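Mll2253 protein (Mesorhizobium loti, PDB 3Q63) is of unknown function but, as a member of the AHA1 family with a Bet v 1-like fold, may bind small hydrophobic ligands or partner proteins. Local coordinates at residues B[33-37]-B[38-42]. Residues are numbered along the deposited sequence; the frame is centred on the assembly and turned at random.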
loop_
_atom_site.group_PDB
_atom_site.type_symbol
_atom_site.label_atom_id
_atom_site.label_comp_id
_atom_site.label_asym_id
_atom_site.label_seq_id
_atom_site.Cartn_x
_atom_site.Cartn_y
_atom_site.Cartn_z
ATOM N N LEU B 33 3.702 -11.079 12.771
ATOM C CA LEU B 33 3.802 -11.995 11.641
ATOM C C LEU B 33 2.979 -11.445 10.469
ATOM O O LEU B 33 3.428 -11.461 9.333
ATOM C CB LEU B 33 3.309 -13.385 12.057
ATOM C CG LEU B 33 4.332 -14.510 12.267
ATOM C CD1 LEU B 33 5.624 -13.986 12.855
ATOM C CD2 LEU B 33 3.725 -15.590 13.165
ATOM N N ILE B 34 1.777 -10.956 10.756
ATOM C CA ILE B 34 0.925 -10.378 9.721
ATOM C C ILE B 34 1.687 -9.256 9.010
ATOM O O ILE B 34 1.666 -9.155 7.786
ATOM C CB ILE B 34 -0.369 -9.806 10.325
ATOM C CG1 ILE B 34 -1.182 -10.949 10.937
ATOM C CG2 ILE B 34 -1.177 -9.057 9.241
ATOM C CD1 ILE B 34 -2.402 -10.516 11.718
ATOM N N GLU B 35 2.376 -8.430 9.786
ATOM C CA GLU B 35 3.132 -7.321 9.226
ATOM C C GLU B 35 4.233 -7.780 8.269
ATOM O O GLU B 35 4.641 -7.034 7.376
ATOM C CB GLU B 35 3.754 -6.487 10.349
ATOM C CG GLU B 35 4.523 -5.277 9.845
ATOM C CD GLU B 35 5.247 -4.545 10.954
ATOM O OE1 GLU B 35 4.589 -4.169 11.945
ATOM O OE2 GLU B 35 6.476 -4.343 10.834
ATOM N N GLU B 36 4.688 -9.016 8.443
ATOM C CA GLU B 36 5.754 -9.582 7.625
ATOM C C GLU B 36 5.327 -9.892 6.188
ATOM O O GLU B 36 6.113 -9.724 5.260
ATOM C CB GLU B 36 6.283 -10.852 8.298
ATOM C CG GLU B 36 7.773 -11.056 8.160
ATOM C CD GLU B 36 8.571 -9.845 8.613
ATOM O OE1 GLU B 36 8.434 -9.435 9.788
ATOM O OE2 GLU B 36 9.327 -9.293 7.783
ATOM N N TRP B 37 4.094 -10.352 6.000
ATOM C CA TRP B 37 3.617 -10.668 4.658
ATOM C C TRP B 37 2.546 -9.699 4.187
ATOM O O TRP B 37 2.303 -9.563 2.988
ATOM C CB TRP B 37 3.070 -12.096 4.583
ATOM C CG TRP B 37 1.941 -12.387 5.525
ATOM C CD1 TRP B 37 2.043 -12.811 6.821
ATOM C CD2 TRP B 37 0.540 -12.261 5.254
ATOM N NE1 TRP B 37 0.796 -12.956 7.374
ATOM C CE2 TRP B 37 -0.146 -12.626 6.435
ATOM C CE3 TRP B 37 -0.203 -11.873 4.132
ATOM C CZ2 TRP B 37 -1.538 -12.614 6.527
ATOM C CZ3 TRP B 37 -1.597 -11.862 4.224
ATOM C CH2 TRP B 37 -2.246 -12.231 5.416
ATOM N N LEU B 38 1.900 -9.026 5.131
ATOM C CA LEU B 38 0.863 -8.068 4.787
ATOM C C LEU B 38 1.421 -6.669 5.038
ATOM O O LEU B 38 2.095 -6.107 4.175
ATOM C CB LEU B 38 -0.381 -8.328 5.635
ATOM C CG LEU B 38 -1.631 -7.566 5.217
ATOM C CD1 LEU B 38 -2.067 -7.985 3.807
ATOM C CD2 LEU B 38 -2.724 -7.847 6.215
HETATM N N MSE B 39 1.143 -6.113 6.215
HETATM C CA MSE B 39 1.658 -4.800 6.599
HETATM C C MSE B 39 1.262 -4.461 8.031
HETATM O O MSE B 39 0.555 -5.226 8.690
HETATM C CB MSE B 39 1.153 -3.708 5.641
HETATM C CG MSE B 39 -0.329 -3.387 5.761
HETATM SE SE MSE B 39 -0.994 -2.274 4.299
HETATM C CE MSE B 39 -1.500 -3.660 3.040
ATOM N N LYS B 40 1.748 -3.312 8.496
ATOM C CA LYS B 40 1.491 -2.792 9.835
ATOM C C LYS B 40 0.033 -2.997 10.222
ATOM O O LYS B 40 -0.871 -2.727 9.432
ATOM C CB LYS B 40 1.814 -1.299 9.865
ATOM C CG LYS B 40 2.422 -0.785 11.159
ATOM C CD LYS B 40 1.528 -0.992 12.359
ATOM C CE LYS B 40 2.136 -0.328 13.596
ATOM N NZ LYS B 40 2.327 1.144 13.400
ATOM N N ASN B 41 -0.198 -3.456 11.447
ATOM C CA ASN B 41 -1.553 -3.711 11.900
ATOM C C ASN B 41 -1.605 -3.906 13.403
ATOM O O ASN B 41 -0.582 -4.146 14.043
ATOM C CB ASN B 41 -2.072 -4.991 11.265
ATOM C CG ASN B 41 -1.338 -6.215 11.777
ATOM O OD1 ASN B 41 -0.203 -6.489 11.376
ATOM N ND2 ASN B 41 -1.973 -6.946 12.691
ATOM N N ASP B 42 -2.815 -3.810 13.947
ATOM C CA ASP B 42 -3.054 -4.022 15.372
ATOM C C ASP B 42 -4.183 -5.041 15.525
ATOM O O ASP B 42 -5.110 -4.859 16.312
ATOM C CB ASP B 42 -3.413 -2.705 16.083
ATOM C CG ASP B 42 -4.564 -1.955 15.416
ATOM O OD1 ASP B 42 -5.242 -1.181 16.125
ATOM O OD2 ASP B 42 -4.781 -2.116 14.199
HETATM O O HOH W 1 2.284 -4.459 13.026
HETATM O O HOH W 2 3.164 -7.271 1.488
#
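With CG of W37 held between its own backbone N and carbonyl carbon (chi1 58°), the indole turns one face to I34 O and L38 CB, while L38, its CG anti to the backbone N (chi1 -170°), sends CD1 towards W37 CZ3 and CD2 alongside I34. From its backbone position, CB of L38 lies over the indole face, 4.0 Å from the centroid of the six-membered ring and 15° off its normal, a CH-pi contact. L38 CD2 comes to 3.6 Å from I34 CG2, the two side chains pointing the same way. The i to i+4 bond from L38 N to I34 O, 2.7 Å, joins the two segments. In the Bet v 1-like helix-grip arrangement, this turn takes the chain from helix 31-37 into the short, weakly bonded strand 40-41, outermost in this chain's sheet, which pairs with strand 50-54, while W37 and L38 touch the long helix 118-141. The indole NE1 is satisfied by A27 O, so an alanine in place of W37 would probably lose that bond and leave a gap beside L38 CB. The extended E35 side chain lies alongside K40, and a water gives a 2.6 Å hydrogen bond to E35 OE1 while accepting one from N41 N. Nearer the backbone, E35 CA makes a CA-H...O contact with M39 O at 3.4 Å. A second water donates to both W37 O and L38 O, bridging the two consecutive carbonyls.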